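Local coordinates for carboxyl esterase NP (Bacillus subtilis, PDB 4CCW) that hydrolyses carboxylic esters, naproxen esters among them, to an alcohol and a carboxylate as an alpha/beta-hydrolase-fold serine esterase, at the (2-hydroxyethoxy)acetic acid site. Residues are numbered along the deposited sequence; one frame, centred on the assembly and turned at random.

The (2-hydroxyethoxy)acetic acid site. Residues 63-65, 129, 165, 169, 181, 185, 273. With VKC ((2-hydroxyethoxy)acetic acid), chain B.
Ser129 sits in a strained backbone turn (phi 55°, psi -126°) between strand 123-128 and helix 130-141, the nucleophile elbow of a G-L-S-L-G motif, while Leu64 adopts a left-handed backbone conformation in the loop after strand 56-60. The serine hydroxyl, OG, is anti to its backbone N and accepts a nearly straight hydrogen bond from Ala63 N at 3.1 Å (170° at H); this N-H is likely to serve the oxyanion hole during catalysis. His273, the catalytic proton acceptor, turns its NE2 toward the ligand carboxyl group and toward Ser129 OG, at 4.0 Å long for a hydrogen bond. Between these groups and helices 163-171 and 177-185, which probably belong to the cap over the active site, lies (2-hydroxyethoxy)acetic acid, largely buried. Its carboxyl oxygen OXT approaches Ala63 O at 2.9 Å; two acceptors would repel, so the acid is probably protonated here and donates a hydrogen bond. The same OXT lies over one face of the Phe65 ring, toward its rim. The other carboxyl oxygen, O, lies in plane at the edge of Phe165, whose CZ packs on ligand CG at 3.6 Å. From helix 177-185, Phe181 extends anti to its backbone N and presses its ring tip, CZ, against ligand CA at 3.4 Å. An alanine here would remove that tip and would probably leave the methylene and carboxyl carbons less firmly held. Leu64 CD1 and Ala169 CB flank the hydroxyethyl end, at 3.3 Å and 3.5 Å from its hydroxyl OE1. The ligand may stem from crystallisation; its carboxyl group beside Ser129 and His273 marks the active-site pocket, where ester substrates are bound and cleaved.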
ATOM      1  N   ALA A  63      -2.693  -4.334  -1.103  1.00 24.55           N
ATOM      2  CA  ALA A  63      -2.410  -5.689  -1.606  1.00 25.35           C
ATOM      3  C   ALA A  63      -3.001  -5.916  -2.994  1.00 25.54           C
ATOM      4  O   ALA A  63      -4.145  -5.560  -3.246  1.00 25.95           O
ATOM      5  CB  ALA A  63      -2.925  -6.765  -0.645  1.00 26.61           C
ATOM      6  N   LEU A  64      -2.189  -6.491  -3.878  1.00 25.83           N
ATOM      7  CA  LEU A  64      -2.610  -6.974  -5.209  1.00 27.05           C
ATOM      8  C   LEU A  64      -2.884  -5.868  -6.237  1.00 27.25           C
ATOM      9  O   LEU A  64      -3.161  -6.167  -7.407  1.00 28.13           O
ATOM     10  CB  LEU A  64      -3.818  -7.919  -5.114  1.00 28.11           C
ATOM     11  CG  LEU A  64      -3.781  -9.086  -4.123  1.00 28.33           C
ATOM     12  CD1 LEU A  64      -5.078  -9.862  -4.277  1.00 30.44           C
ATOM     13  CD2 LEU A  64      -2.569  -9.991  -4.323  1.00 29.19           C
ATOM     14  N   PHE A  65      -2.774  -4.611  -5.799  1.00 26.67           N
ATOM     15  CA  PHE A  65      -3.171  -3.451  -6.602  1.00 27.10           C
ATOM     16  C   PHE A  65      -2.013  -2.797  -7.370  1.00 27.33           C
ATOM     17  O   PHE A  65      -2.241  -2.145  -8.381  1.00 28.14           O
ATOM     18  CB  PHE A  65      -3.855  -2.397  -5.708  1.00 26.69           C
ATOM     19  CG  PHE A  65      -5.349  -2.568  -5.566  1.00 28.20           C
ATOM     20  CD1 PHE A  65      -5.959  -3.810  -5.729  1.00 29.07           C
ATOM     21  CD2 PHE A  65      -6.154  -1.465  -5.264  1.00 29.14           C
ATOM     22  CE1 PHE A  65      -7.335  -3.950  -5.591  1.00 30.52           C
ATOM     23  CE2 PHE A  65      -7.529  -1.600  -5.137  1.00 30.18           C
ATOM     24  CZ  PHE A  65      -8.119  -2.844  -5.289  1.00 30.98           C
ATOM     25  N   SER A 129      -3.748  -0.259   3.022  1.00 22.50           N
ATOM     26  CA  SER A 129      -3.891  -1.738   3.116  1.00 22.29           C
ATOM     27  C   SER A 129      -2.542  -2.383   3.488  1.00 21.87           C
ATOM     28  O   SER A 129      -1.918  -1.974   4.458  1.00 21.12           O
ATOM     29  CB  SER A 129      -4.517  -2.308   1.814  1.00 24.03           C
ATOM     30  OG  SER A 129      -4.129  -3.658   1.518  1.00 27.00           O
ATOM     31  N   PHE A 165     -12.544 -11.433   5.015  1.00 23.93           N
ATOM     32  CA  PHE A 165     -11.414 -11.014   4.195  1.00 24.20           C
ATOM     33  C   PHE A 165     -10.679 -12.230   3.643  1.00 24.17           C
ATOM     34  O   PHE A 165     -10.405 -12.297   2.442  1.00 23.74           O
ATOM     35  CB  PHE A 165     -10.432 -10.098   4.930  1.00 24.85           C
ATOM     36  CG  PHE A 165      -9.210  -9.768   4.114  1.00 26.18           C
ATOM     37  CD1 PHE A 165      -9.271  -8.804   3.099  1.00 27.36           C
ATOM     38  CD2 PHE A 165      -8.009 -10.458   4.317  1.00 27.80           C
ATOM     39  CE1 PHE A 165      -8.141  -8.512   2.339  1.00 28.07           C
ATOM     40  CE2 PHE A 165      -6.882 -10.176   3.551  1.00 28.12           C
ATOM     41  CZ  PHE A 165      -6.951  -9.203   2.563  1.00 28.97           C
ATOM     42  N   ALA A 169     -10.569 -12.963  -0.407  1.00 25.61           N
ATOM     43  CA  ALA A 169      -9.237 -12.960  -0.984  1.00 26.64           C
ATOM     44  C   ALA A 169      -8.954 -14.312  -1.642  1.00 28.14           C
ATOM     45  O   ALA A 169      -8.504 -14.367  -2.788  1.00 29.07           O
ATOM     46  CB  ALA A 169      -8.187 -12.631   0.068  1.00 26.90           C
ATOM     47  N   PHE A 181     -15.303 -10.009  -4.936  1.00 31.03           N
ATOM     48  CA  PHE A 181     -14.392  -9.257  -4.074  1.00 30.42           C
ATOM     49  C   PHE A 181     -14.674  -7.752  -4.149  1.00 30.80           C
ATOM     50  O   PHE A 181     -14.856  -7.092  -3.122  1.00 30.11           O
ATOM     51  CB  PHE A 181     -12.947  -9.573  -4.469  1.00 29.99           C
ATOM     52  CG  PHE A 181     -11.903  -8.865  -3.643  1.00 30.02           C
ATOM     53  CD1 PHE A 181     -11.391  -9.458  -2.492  1.00 29.19           C
ATOM     54  CD2 PHE A 181     -11.381  -7.644  -4.059  1.00 30.72           C
ATOM     55  CE1 PHE A 181     -10.414  -8.823  -1.740  1.00 29.79           C
ATOM     56  CE2 PHE A 181     -10.400  -7.008  -3.317  1.00 31.39           C
ATOM     57  CZ  PHE A 181      -9.915  -7.598  -2.159  1.00 30.20           C
ATOM     58  N   MET A 185     -16.081  -5.174  -1.320  1.00 31.23           N
ATOM     59  CA  MET A 185     -15.186  -4.153  -0.786  1.00 32.01           C
ATOM     60  C   MET A 185     -15.647  -2.733  -1.116  1.00 34.02           C
ATOM     61  O   MET A 185     -15.341  -1.786  -0.396  1.00 33.02           O
ATOM     62  CB  MET A 185     -13.759  -4.391  -1.296  1.00 31.52           C
ATOM     63  CG  MET A 185     -12.716  -3.451  -0.728  1.00 31.58           C
ATOM     64  SD  MET A 185     -11.047  -4.016  -1.059  1.00 31.87           S
ATOM     65  CE  MET A 185     -10.868  -5.155   0.306  1.00 29.90           C
ATOM     66  N   HIS A 273     -12.754   0.714   2.253  1.00 23.99           N
ATOM     67  CA  HIS A 273     -11.363   0.304   2.288  1.00 23.41           C
ATOM     68  C   HIS A 273     -10.469   1.094   1.356  1.00 23.22           C
ATOM     69  O   HIS A 273      -9.411   1.573   1.757  1.00 22.45           O
ATOM     70  CB  HIS A 273     -11.277  -1.192   1.977  1.00 23.61           C
ATOM     71  CG  HIS A 273      -9.925  -1.795   2.235  1.00 24.26           C
ATOM     72  ND1 HIS A 273      -9.334  -1.780   3.450  1.00 23.12           N
ATOM     73  CD2 HIS A 273      -9.042  -2.452   1.377  1.00 25.15           C
ATOM     74  CE1 HIS A 273      -8.135  -2.393   3.363  1.00 23.49           C
ATOM     75  NE2 HIS A 273      -7.967  -2.805   2.100  1.00 24.75           N
TER
HETATM   76  C   VKC B1294      -6.726  -5.977  -1.208  1.00 48.38           C
HETATM   77  O   VKC B1294      -6.883  -5.874   0.027  1.00 55.14           O
HETATM   78  CA  VKC B1294      -6.541  -7.354  -1.804  1.00 46.98           C
HETATM   79  CD  VKC B1294      -5.209 -10.465  -0.608  1.00 47.16           C
HETATM   80  CG  VKC B1294      -6.405  -9.585  -0.974  1.00 45.96           C
HETATM   81  OAD VKC B1294      -6.033  -8.226  -0.799  1.00 48.25           O
HETATM   82  OE1 VKC B1294      -5.170 -11.632  -1.446  1.00 52.15           O
HETATM   83  OXT VKC B1294      -6.712  -4.981  -1.963  1.00 50.04           O